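Local atomic coordinates of peptidoglycan glycosyltransferase (Burkholderia ambifaria, PDB entry 5UY7), a protein that belongs to the penicillin-binding protein family and is modelled here chiefly as its domain of beta-lactamase-like fold. Residues Ser278-Asp282 and Val425-Thr430; Leu301-Ile306 and Arg374-Ala378; Ala329-Met334 and Gln377-Tyr382; Tyr397-Ala401 and Phe481-Ala485. One frame throughout, in Å; residues are numbered along the deposited sequence.

Interaction 1. Residues Ser278-Asp282 and Val425-Thr430; sequences SLALD and VFTPTT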
loop_
_atom_site.group_PDB
_atom_site.type_symbol
_atom_site.label_atom_id
_atom_site.label_comp_id
_atom_site.label_asym_id
_atom_site.label_seq_id
_atom_site.Cartn_x
_atom_site.Cartn_y
_atom_site.Cartn_z
ATOM N N SER A 278 -9.785 -3.357 6.047
ATOM C CA SER A 278 -9.217 -4.137 7.147
ATOM C C SER A 278 -9.855 -3.762 8.479
ATOM O O SER A 278 -10.235 -4.636 9.270
ATOM C CB SER A 278 -7.702 -3.931 7.228
ATOM O OG SER A 278 -7.030 -4.498 6.119
ATOM N N LEU A 279 -9.964 -2.462 8.755
ATOM C CA LEU A 279 -10.492 -2.056 10.054
ATOM C C LEU A 279 -11.958 -2.444 10.208
ATOM O O LEU A 279 -12.361 -2.935 11.266
ATOM C CB LEU A 279 -10.313 -0.546 10.251
ATOM C CG LEU A 279 -10.758 -0.026 11.619
ATOM C CD1 LEU A 279 -9.960 -0.666 12.755
ATOM C CD2 LEU A 279 -10.640 1.496 11.646
ATOM N N ALA A 280 -12.773 -2.241 9.165
ATOM C CA ALA A 280 -14.188 -2.602 9.272
ATOM C C ALA A 280 -14.369 -4.105 9.468
ATOM O O ALA A 280 -15.261 -4.541 10.212
ATOM C CB ALA A 280 -14.944 -2.120 8.033
ATOM N N LEU A 281 -13.542 -4.918 8.807
ATOM C CA LEU A 281 -13.554 -6.355 9.084
ATOM C C LEU A 281 -13.152 -6.640 10.527
ATOM O O LEU A 281 -13.808 -7.424 11.228
ATOM C CB LEU A 281 -12.603 -7.085 8.129
ATOM C CG LEU A 281 -13.002 -7.051 6.653
ATOM C CD1 LEU A 281 -11.848 -7.573 5.796
ATOM C CD2 LEU A 281 -14.245 -7.922 6.456
ATOM N N ASP A 282 -12.065 -6.011 10.985
ATOM C CA ASP A 282 -11.532 -6.290 12.311
ATOM C C ASP A 282 -12.517 -5.890 13.403
ATOM O O ASP A 282 -12.596 -6.547 14.450
ATOM C CB ASP A 282 -10.203 -5.556 12.494
ATOM C CG ASP A 282 -9.165 -6.388 13.216
ATOM O OD1 ASP A 282 -8.989 -7.574 12.856
ATOM O OD2 ASP A 282 -8.526 -5.847 14.141
ATOM N N VAL A 425 -1.903 -4.898 14.643
ATOM C CA VAL A 425 -2.789 -3.912 14.031
ATOM C C VAL A 425 -4.157 -4.506 13.736
ATOM O O VAL A 425 -5.186 -3.892 14.023
ATOM C CB VAL A 425 -2.143 -3.351 12.750
ATOM C CG1 VAL A 425 -3.124 -2.437 12.032
ATOM C CG2 VAL A 425 -0.879 -2.597 13.117
ATOM N N PHE A 426 -4.180 -5.711 13.167
ATOM C CA PHE A 426 -5.399 -6.449 12.862
ATOM C C PHE A 426 -5.218 -7.887 13.335
ATOM O O PHE A 426 -4.102 -8.323 13.629
ATOM C CB PHE A 426 -5.702 -6.429 11.348
ATOM C CG PHE A 426 -5.720 -5.048 10.747
ATOM C CD1 PHE A 426 -6.649 -4.111 11.165
ATOM C CD2 PHE A 426 -4.829 -4.696 9.747
ATOM C CE1 PHE A 426 -6.669 -2.833 10.614
ATOM C CE2 PHE A 426 -4.842 -3.417 9.187
ATOM C CZ PHE A 426 -5.761 -2.485 9.623
ATOM N N THR A 427 -6.315 -8.643 13.416
ATOM C CA THR A 427 -6.183 -10.063 13.698
ATOM C C THR A 427 -5.659 -10.792 12.466
ATOM O O THR A 427 -5.744 -10.283 11.345
ATOM C CB THR A 427 -7.521 -10.677 14.103
ATOM O OG1 THR A 427 -8.444 -10.543 13.013
ATOM C CG2 THR A 427 -8.082 -10.001 15.345
ATOM N N PRO A 428 -5.086 -11.983 12.652
ATOM C CA PRO A 428 -4.651 -12.765 11.482
ATOM C C PRO A 428 -5.782 -13.055 10.514
ATOM O O PRO A 428 -5.564 -13.080 9.299
ATOM C CB PRO A 428 -4.102 -14.054 12.113
ATOM C CG PRO A 428 -3.678 -13.649 13.494
ATOM C CD PRO A 428 -4.632 -12.575 13.930
ATOM N N THR A 429 -6.993 -13.288 11.028
ATOM C CA THR A 429 -8.125 -13.569 10.144
ATOM C C THR A 429 -8.390 -12.395 9.215
ATOM O O THR A 429 -8.534 -12.563 7.994
ATOM C CB THR A 429 -9.362 -13.885 10.976
ATOM O OG1 THR A 429 -9.158 -15.124 11.666
ATOM C CG2 THR A 429 -10.590 -13.988 10.080
ATOM N N THR A 430 -8.427 -11.185 9.773
ATOM C CA THR A 430 -8.601 -9.997 8.941
ATOM C C THR A 430 -7.500 -9.888 7.901
ATOM O O THR A 430 -7.770 -9.643 6.721
ATOM C CB THR A 430 -8.625 -8.748 9.815
ATOM O OG1 THR A 430 -9.792 -8.790 10.628
ATOM C CG2 THR A 430 -8.637 -7.467 8.953
HETATM O O HOH W 1 -8.186 -3.135 14.493
#

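Interaction 2. Residues Leu301-Ile306 and Arg374-Ala378; sequences LDGAPI and RIEQA. With SO4 (sulfate ion), chain E.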
loop_
_atom_site.group_PDB
_atom_site.type_symbol
_atom_site.label_atom_id
_atom_site.label_comp_id
_atom_site.label_asym_id
_atom_site.label_seq_id
_atom_site.Cartn_x
_atom_site.Cartn_y
_atom_site.Cartn_z
ATOM N N LEU A 301 -22.343 13.016 -0.214
ATOM C CA LEU A 301 -22.212 12.926 1.236
ATOM C C LEU A 301 -22.078 14.339 1.775
ATOM O O LEU A 301 -21.100 15.029 1.470
ATOM C CB LEU A 301 -21.006 12.076 1.634
ATOM C CG LEU A 301 -20.797 11.950 3.143
ATOM C CD1 LEU A 301 -22.019 11.320 3.784
ATOM C CD2 LEU A 301 -19.567 11.124 3.436
ATOM N N ASP A 302 -23.063 14.767 2.564
ATOM C CA ASP A 302 -23.091 16.119 3.118
ATOM C C ASP A 302 -22.862 17.166 2.030
ATOM O O ASP A 302 -22.089 18.110 2.194
ATOM C CB ASP A 302 -22.074 16.265 4.248
ATOM C CG ASP A 302 -22.406 15.390 5.436
ATOM O OD1 ASP A 302 -23.596 15.041 5.594
ATOM O OD2 ASP A 302 -21.486 15.048 6.207
ATOM N N GLY A 303 -23.537 16.984 0.896
ATOM C CA GLY A 303 -23.437 17.904 -0.214
ATOM C C GLY A 303 -22.223 17.736 -1.102
ATOM O O GLY A 303 -22.145 18.403 -2.141
ATOM N N ALA A 304 -21.276 16.872 -0.737
ATOM C CA ALA A 304 -20.085 16.766 -1.570
ATOM C C ALA A 304 -20.139 15.513 -2.432
ATOM O O ALA A 304 -20.640 14.472 -1.988
ATOM C CB ALA A 304 -18.821 16.735 -0.712
ATOM N N PRO A 305 -19.641 15.589 -3.663
ATOM C CA PRO A 305 -19.713 14.432 -4.557
ATOM C C PRO A 305 -18.559 13.472 -4.326
ATOM O O PRO A 305 -17.396 13.869 -4.204
ATOM C CB PRO A 305 -19.636 15.064 -5.951
ATOM C CG PRO A 305 -18.788 16.278 -5.742
ATOM C CD PRO A 305 -19.105 16.782 -4.345
ATOM N N ILE A 306 -18.898 12.189 -4.268
ATOM C CA ILE A 306 -17.925 11.111 -4.228
ATOM C C ILE A 306 -18.170 10.250 -5.459
ATOM O O ILE A 306 -19.318 9.901 -5.755
ATOM C CB ILE A 306 -18.048 10.306 -2.924
ATOM C CG1 ILE A 306 -17.829 11.259 -1.742
ATOM C CG2 ILE A 306 -17.038 9.173 -2.900
ATOM C CD1 ILE A 306 -18.122 10.664 -0.390
ATOM N N ARG A 374 -17.436 14.793 8.682
ATOM C CA ARG A 374 -17.835 13.506 8.117
ATOM C C ARG A 374 -17.286 13.330 6.703
ATOM O O ARG A 374 -16.821 12.240 6.333
ATOM C CB ARG A 374 -19.359 13.374 8.140
ATOM C CG ARG A 374 -19.823 11.943 7.976
ATOM C CD ARG A 374 -21.264 11.751 8.417
ATOM N NE ARG A 374 -22.200 12.503 7.587
ATOM C CZ ARG A 374 -23.451 12.123 7.349
ATOM N NH1 ARG A 374 -23.908 10.991 7.869
ATOM N NH2 ARG A 374 -24.241 12.866 6.585
ATOM N N ILE A 375 -17.290 14.403 5.909
ATOM C CA ILE A 375 -16.725 14.317 4.567
ATOM C C ILE A 375 -15.220 14.069 4.619
ATOM O O ILE A 375 -14.659 13.429 3.722
ATOM C CB ILE A 375 -17.069 15.590 3.767
ATOM C CG1 ILE A 375 -16.673 15.423 2.301
ATOM C CG2 ILE A 375 -16.390 16.805 4.371
ATOM C CD1 ILE A 375 -17.327 14.240 1.639
ATOM N N GLU A 376 -14.540 14.548 5.667
ATOM C CA GLU A 376 -13.103 14.307 5.780
ATOM C C GLU A 376 -12.810 12.858 6.156
ATOM O O GLU A 376 -11.845 12.261 5.656
ATOM C CB GLU A 376 -12.498 15.276 6.797
ATOM C CG GLU A 376 -12.530 16.713 6.321
ATOM C CD GLU A 376 -12.311 17.713 7.437
ATOM O OE1 GLU A 376 -12.436 17.336 8.622
ATOM O OE2 GLU A 376 -12.010 18.883 7.125
ATOM N N GLN A 377 -13.625 12.273 7.038
ATOM C CA GLN A 377 -13.522 10.837 7.279
ATOM C C GLN A 377 -13.707 10.060 5.981
ATOM O O GLN A 377 -12.990 9.082 5.721
ATOM C CB GLN A 377 -14.551 10.401 8.326
ATOM C CG GLN A 377 -14.521 8.901 8.611
ATOM C CD GLN A 377 -15.463 8.500 9.725
ATOM O OE1 GLN A 377 -15.925 9.342 10.489
ATOM N NE2 GLN A 377 -15.763 7.207 9.817
ATOM N N ALA A 378 -14.645 10.505 5.136
ATOM C CA ALA A 378 -14.874 9.833 3.859
ATOM C C ALA A 378 -13.648 9.912 2.954
ATOM O O ALA A 378 -13.176 8.887 2.444
ATOM C CB ALA A 378 -16.089 10.432 3.156
HETATM S S SO4 E . -19.721 17.134 10.068
HETATM O O1 SO4 E . -19.464 16.325 11.257
HETATM O O2 SO4 E . -19.000 16.580 8.928
HETATM O O3 SO4 E . -21.153 17.124 9.774
HETATM O O4 SO4 E . -19.280 18.506 10.306
HETATM O O HOH W 2 -19.055 16.530 6.406
#

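Interaction 3. Residues Ala329-Met334 and Gln377-Tyr382; sequences ATKIAM and QATMSY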
loop_
_atom_site.group_PDB
_atom_site.type_symbol
_atom_site.label_atom_id
_atom_site.label_comp_id
_atom_site.label_asym_id
_atom_site.label_seq_id
_atom_site.Cartn_x
_atom_site.Cartn_y
_atom_site.Cartn_z
ATOM N N ALA A 329 -15.566 2.411 -0.414
ATOM C CA ALA A 329 -14.711 2.724 0.728
ATOM C C ALA A 329 -15.407 3.686 1.679
ATOM O O ALA A 329 -15.348 3.517 2.904
ATOM C CB ALA A 329 -13.383 3.316 0.236
ATOM N N THR A 330 -16.083 4.699 1.126
ATOM C CA THR A 330 -16.789 5.677 1.946
ATOM C C THR A 330 -17.888 5.017 2.764
ATOM O O THR A 330 -18.012 5.265 3.966
ATOM C CB THR A 330 -17.378 6.772 1.058
ATOM O OG1 THR A 330 -16.314 7.504 0.440
ATOM C CG2 THR A 330 -18.260 7.729 1.882
ATOM N N LYS A 331 -18.706 4.178 2.124
ATOM C CA LYS A 331 -19.834 3.603 2.850
ATOM C C LYS A 331 -19.352 2.658 3.942
ATOM O O LYS A 331 -19.944 2.603 5.029
ATOM C CB LYS A 331 -20.788 2.898 1.882
ATOM C CG LYS A 331 -21.520 3.892 0.968
ATOM C CD LYS A 331 -22.648 3.227 0.219
ATOM C CE LYS A 331 -23.391 4.232 -0.637
ATOM N NZ LYS A 331 -24.658 3.640 -1.125
ATOM N N ILE A 332 -18.267 1.927 3.680
ATOM C CA ILE A 332 -17.666 1.094 4.713
ATOM C C ILE A 332 -17.101 1.964 5.832
ATOM O O ILE A 332 -17.289 1.676 7.020
ATOM C CB ILE A 332 -16.599 0.185 4.078
ATOM C CG1 ILE A 332 -17.276 -0.852 3.180
ATOM C CG2 ILE A 332 -15.759 -0.482 5.140
ATOM C CD1 ILE A 332 -16.264 -1.654 2.319
ATOM N N ALA A 333 -16.437 3.067 5.473
ATOM C CA ALA A 333 -15.906 3.967 6.492
ATOM C C ALA A 333 -17.004 4.530 7.381
ATOM O O ALA A 333 -16.769 4.777 8.571
ATOM C CB ALA A 333 -15.140 5.117 5.832
ATOM N N MET A 334 -18.202 4.745 6.835
ATOM C CA MET A 334 -19.273 5.334 7.631
ATOM C C MET A 334 -19.828 4.384 8.688
ATOM O O MET A 334 -20.596 4.832 9.546
ATOM C CB MET A 334 -20.391 5.829 6.708
ATOM C CG MET A 334 -19.976 6.998 5.815
ATOM S SD MET A 334 -19.514 8.487 6.735
ATOM C CE MET A 334 -17.733 8.431 6.628
ATOM N N GLN A 377 -13.625 12.273 7.038
ATOM C CA GLN A 377 -13.522 10.837 7.279
ATOM C C GLN A 377 -13.707 10.060 5.981
ATOM O O GLN A 377 -12.990 9.082 5.721
ATOM C CB GLN A 377 -14.551 10.401 8.326
ATOM C CG GLN A 377 -14.521 8.901 8.611
ATOM C CD GLN A 377 -15.463 8.500 9.725
ATOM O OE1 GLN A 377 -15.925 9.342 10.489
ATOM N NE2 GLN A 377 -15.763 7.207 9.817
ATOM N N ALA A 378 -14.645 10.505 5.136
ATOM C CA ALA A 378 -14.874 9.833 3.859
ATOM C C ALA A 378 -13.648 9.912 2.954
ATOM O O ALA A 378 -13.176 8.887 2.444
ATOM C CB ALA A 378 -16.089 10.432 3.156
ATOM N N THR A 379 -13.121 11.116 2.725
ATOM C CA THR A 379 -11.989 11.219 1.805
ATOM C C THR A 379 -10.782 10.446 2.325
ATOM O O THR A 379 -10.043 9.842 1.542
ATOM C CB THR A 379 -11.615 12.680 1.541
ATOM O OG1 THR A 379 -11.075 13.276 2.727
ATOM C CG2 THR A 379 -12.835 13.465 1.084
ATOM N N MET A 380 -10.568 10.439 3.646
ATOM C CA MET A 380 -9.449 9.666 4.181
ATOM C C MET A 380 -9.633 8.180 3.923
ATOM O O MET A 380 -8.645 7.465 3.718
ATOM C CB MET A 380 -9.277 9.925 5.679
ATOM C CG MET A 380 -8.543 11.222 6.001
ATOM S SD MET A 380 -8.380 11.501 7.780
ATOM C CE MET A 380 -9.612 12.767 8.049
ATOM N N SER A 381 -10.886 7.709 3.886
ATOM C CA SER A 381 -11.147 6.296 3.631
ATOM C C SER A 381 -10.660 5.871 2.258
ATOM O O SER A 381 -10.378 4.685 2.046
ATOM C CB SER A 381 -12.637 5.986 3.760
ATOM O OG SER A 381 -13.379 6.358 2.607
ATOM N N TYR A 382 -10.563 6.808 1.313
ATOM C CA TYR A 382 -9.945 6.515 0.030
ATOM C C TYR A 382 -8.669 7.321 -0.181
ATOM O O TYR A 382 -8.238 7.515 -1.321
ATOM C CB TYR A 382 -10.942 6.683 -1.127
ATOM C CG TYR A 382 -11.724 7.980 -1.280
ATOM C CD1 TYR A 382 -12.965 8.150 -0.675
ATOM C CD2 TYR A 382 -11.261 8.990 -2.107
ATOM C CE1 TYR A 382 -13.699 9.315 -0.855
ATOM C CE2 TYR A 382 -11.984 10.159 -2.289
ATOM C CZ TYR A 382 -13.199 10.318 -1.661
ATOM O OH TYR A 382 -13.912 11.480 -1.857
#

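Interaction 4. Residues Tyr397-Ala401 and Phe481-Ala485; sequences YTAIA and FVGMA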
loop_
_atom_site.group_PDB
_atom_site.type_symbol
_atom_site.label_atom_id
_atom_site.label_comp_id
_atom_site.label_asym_id
_atom_site.label_seq_id
_atom_site.Cartn_x
_atom_site.Cartn_y
_atom_site.Cartn_z
ATOM N N TYR A 397 2.036 -1.775 5.082
ATOM C CA TYR A 397 1.594 -2.983 4.383
ATOM C C TYR A 397 2.174 -4.254 5.000
ATOM O O TYR A 397 1.626 -5.339 4.771
ATOM C CB TYR A 397 1.918 -2.891 2.881
ATOM C CG TYR A 397 0.738 -2.351 2.085
ATOM C CD1 TYR A 397 0.352 -1.015 2.197
ATOM C CD2 TYR A 397 -0.016 -3.182 1.260
ATOM C CE1 TYR A 397 -0.753 -0.520 1.508
ATOM C CE2 TYR A 397 -1.113 -2.692 0.557
ATOM C CZ TYR A 397 -1.469 -1.359 0.683
ATOM O OH TYR A 397 -2.572 -0.889 -0.010
ATOM N N THR A 398 3.249 -4.154 5.797
ATOM C CA THR A 398 3.714 -5.359 6.479
ATOM C C THR A 398 2.677 -5.850 7.471
ATOM O O THR A 398 2.654 -7.040 7.771
ATOM C CB THR A 398 5.067 -5.163 7.197
ATOM O OG1 THR A 398 4.929 -4.256 8.309
ATOM C CG2 THR A 398 6.150 -4.677 6.209
ATOM N N ALA A 399 1.797 -4.970 7.967
ATOM C CA ALA A 399 0.753 -5.425 8.878
ATOM C C ALA A 399 -0.198 -6.373 8.170
ATOM O O ALA A 399 -0.658 -7.353 8.758
ATOM C CB ALA A 399 -0.011 -4.234 9.459
ATOM N N ILE A 400 -0.493 -6.107 6.897
ATOM C CA ILE A 400 -1.369 -6.997 6.151
ATOM C C ILE A 400 -0.618 -8.257 5.756
ATOM O O ILE A 400 -1.183 -9.353 5.746
ATOM C CB ILE A 400 -1.933 -6.252 4.923
ATOM C CG1 ILE A 400 -2.880 -5.141 5.389
ATOM C CG2 ILE A 400 -2.632 -7.225 3.950
ATOM C CD1 ILE A 400 -3.296 -4.201 4.258
ATOM N N ALA A 401 0.678 -8.121 5.454
ATOM C CA ALA A 401 1.469 -9.270 5.022
ATOM C C ALA A 401 1.744 -10.243 6.159
ATOM O O ALA A 401 1.696 -11.460 5.955
ATOM C CB ALA A 401 2.799 -8.794 4.427
ATOM N N PHE A 481 2.673 2.335 -6.027
ATOM C CA PHE A 481 2.075 1.016 -5.845
ATOM C C PHE A 481 2.739 0.331 -4.660
ATOM O O PHE A 481 3.964 0.366 -4.538
ATOM C CB PHE A 481 2.245 0.155 -7.107
ATOM C CG PHE A 481 1.435 -1.113 -7.089
ATOM C CD1 PHE A 481 1.901 -2.246 -6.423
ATOM C CD2 PHE A 481 0.213 -1.179 -7.748
ATOM C CE1 PHE A 481 1.145 -3.409 -6.397
ATOM C CE2 PHE A 481 -0.543 -2.339 -7.725
ATOM C CZ PHE A 481 -0.073 -3.456 -7.055
ATOM N N VAL A 482 1.947 -0.305 -3.792
ATOM C CA VAL A 482 2.509 -1.104 -2.705
ATOM C C VAL A 482 1.859 -2.482 -2.723
ATOM O O VAL A 482 0.631 -2.593 -2.786
ATOM C CB VAL A 482 2.320 -0.435 -1.332
ATOM C CG1 VAL A 482 3.088 -1.217 -0.272
ATOM C CG2 VAL A 482 2.797 1.027 -1.376
ATOM N N GLY A 483 2.677 -3.524 -2.650
ATOM C CA GLY A 483 2.140 -4.868 -2.699
ATOM C C GLY A 483 3.052 -5.853 -2.007
ATOM O O GLY A 483 4.019 -5.471 -1.353
ATOM N N MET A 484 2.718 -7.140 -2.139
ATOM C CA MET A 484 3.444 -8.176 -1.403
ATOM C C MET A 484 3.409 -9.464 -2.212
ATOM O O MET A 484 2.554 -9.641 -3.080
ATOM C CB MET A 484 2.832 -8.373 -0.008
ATOM C CG MET A 484 1.354 -8.832 -0.061
ATOM S SD MET A 484 0.462 -8.661 1.505
ATOM C CE MET A 484 0.327 -6.861 1.580
ATOM N N ALA A 485 4.371 -10.352 -1.947
ATOM C CA ALA A 485 4.546 -11.547 -2.765
ATOM C C ALA A 485 5.325 -12.581 -1.969
ATOM O O ALA A 485 6.209 -12.211 -1.198
ATOM C CB ALA A 485 5.302 -11.221 -4.064
#

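Interaction 1. Residues Ser278-Asp282 and Val425-Thr430
Asp282, at the C-terminal turn of helix 273-282, reaches across to Thr427 and Thr430 at the start of helix 428-442, where Thr427 holds the N-cap position; both helices belong to the beta-lactamase-like domain of this penicillin-binding protein. Followed outward, Asp282 CB lies 3.8 Å from Thr430 OG1, with Phe426 CD1 a little farther off. Its chi1 of -140° departs from the staggered positions and swings the carboxylate toward the cap. OD1 then accepts at least two hydrogen bonds. Thr430 OG1 donates to it over 2.7 Å, meeting the anti lone pair of OD1, on the side away from OD2. Thr427 N meets OD1 at 2.9 Å in a nearly straight bond (174°), arriving on the syn side but 23° out of the carboxylate plane; Thr427 OG1 lies 3.0 Å from OD1. These donors, together with the start of a helix, would be expected to stabilise negative charge here. OD2 lies in plane at the edge of the Phe426 ring, 3.4 Å from Phe426 CA, and accepts a hydrogen bond from a water that also donates to Val425 O. That ring is sandwiched: Val425 CG1 covers one face, while on the opposite face Ser278 CB makes a CH-pi contact, 3.5 Å from the ring centroid.

Interaction 2. Residues Leu301-Ile306 and Arg374-Ala378
Ile375 CD1 forms the apolar centre, reaching toward the hairpin from the first turn of helix 374-381. Its nearest carbon there is Ala304 CB at 3.7 Å, and Leu301 CD2 and Ile306 CD1 close in at slightly greater range. With CG1 anti to the backbone N (chi1 -171°), Ile375 brings its end toward the hairpin although its CB does not point there. One turn on, Ala378 CB fits against Leu301 CD2 at 3.6 Å and also meets Ile306 CD1, so two residues a helical turn apart present one surface to the hairpin. The other branch of Leu301 marks the passage to the polar edge: CD1 lies over a face of the Arg374 guanidinium, 3.7 Å above its plane and offset toward the rim. At the edge of the same group sits Asp302, whose carboxylate plane is turned 25° from it, making a two-pronged salt bridge. Arg374 NE donates to Asp302 OD2 over 3.0 Å, almost straight (172°) and within the guanidinium plane. The second prong, NH2 to OD1, is modelled so short that its exact length is doubtful. OD2 also accepts a hydrogen bond from a water, which in turn accepts from Ile375 N at 2.8 Å. A sulfate ion, probably from the crystallisation liquor, lies next to Arg374 N, at an implausibly short modelled distance; an anion at the start of a helix is a familiar placement. The hairpin itself, strands 298-301 and 304-307 joined through Asp302 and Gly303, is a two-residue beta hairpin with its characteristic type I' turn.

Interaction 3. Residues Ala329-Met334 and Gln377-Tyr382
Ala333 and Ser381 meet where helices 326-333 and 374-381 pass each other, the axes of their local segments 8.3 Å apart and inclined at 125°. Among the van der Waals contacts, Ala333 CB and Ser381 CB are only 3.4 Å apart, tighter than usual, which small side chains on both helices make possible. Thr330 CG2 packs on Ala378 CB at 3.7 Å, and Ala329 CB lies against the backbone and OG of Ser381. At the C-terminal end of segment 329-334, Met334 and Gln377 run past each other in opposite directions. Bends at chi2 and chi3 carry Met334 CE back to Gln377 CG, 3.8 Å away.

The polar groups are mostly engaged along their own helices. Ser381 OG, placed between its backbone N and carbonyl carbon (chi1 80°), donates to Ala378 O in the carbonyl plane and on a lone pair, though the modelled length is short enough to be doubtful. Thr330 OG1 is bonded to Asn326 O. OG1 also lies at the edge of the Tyr382 ring, near its plane, 3.4 Å from Tyr382 CE1; the two side chains lie alongside and point the same way. Gln377 is extended (chi2 175°), which carries NE2 to 2.9 Å from Ala333 O, and this amide nitrogen is hydrogen-bonded to Met336 O.

Around this crossing, helix 338-347 touches Ala333 and Gln377 through Met341, and helix 273-282 packs on Ile332 and Ala333. The hairpin strands 298-301 and 304-307 border Thr330, and the Tyr382 side chain touches Lys273 of helix 273-282.

Interaction 4. Residues Tyr397-Ala401 and Phe481-Ala485
Tyr397 lays one ring face against Val482 CG1, which stands 3.5 Å above the ring plane, offset toward the rim. This is helix 390-401 packed on strand 477-485 of the five-stranded antiparallel sheet, the helix-on-sheet core of the beta-lactamase-like fold; the local axes are 8.9 Å apart and their directions differ by 26°. The methyl lies 3.9 Å from the centroid of the Tyr397 ring, a CH-pi contact, and it leans toward the CG and CD1 side of the ring. Val482 delivers this branch because CG1 is anti to its backbone N (chi1 -172°). At the ring edge, near the plane, Met484 CE approaches Tyr397 CD2 to 3.7 Å, its chain crossing the tyrosine at about a right angle. Phe275 adds an edge-to-face ring contact from helix 273-282, and Tyr397 OH is hydrogen-bonded to Ile271 O. The Tyr397 side chain also touches the region of Ser270 and Lys273, whose spacing is consistent with the SxxK motif of penicillin-binding proteins.

Val482 and Met484 alternate with Gly483, so both side chains face the helix from the same side of the strand. Across from Met484 lie Tyr397, Ile400 and Ala401, covering a little more than one helical turn. Ile400 CG2 comes to 3.8 Å from Met484 CE, again crossing at about a right angle. The methionine chain folds over at chi3 (71°), which turns the methyl back toward Tyr397 and Ile400 while the sulfur stays over the last residue of the helix, with Met484 SD 3.7 Å from Ala401 CB.

In the fold
All four contacts lie in one beta-lactamase-like domain. Interactions 2 and 3, with centres 9 Å apart, share helix 374-381 and residues Gln377 and Ala378; Thr330 of interaction 3 packs on Leu301 and Ile306 of interaction 2. Both are nested in the chain loop that interaction 1 closes. Interaction 1 touches interaction 3 through Ala280 and Ile332, and interaction 4 through Val425 and Ala399, their centres 16 and 14 Å away. It thus lies between the helical region and the sheet-facing core. Interaction 4, 28 Å from interaction 2, alternates with interaction 1 along the chain, so segments distant in sequence interlock into a single domain.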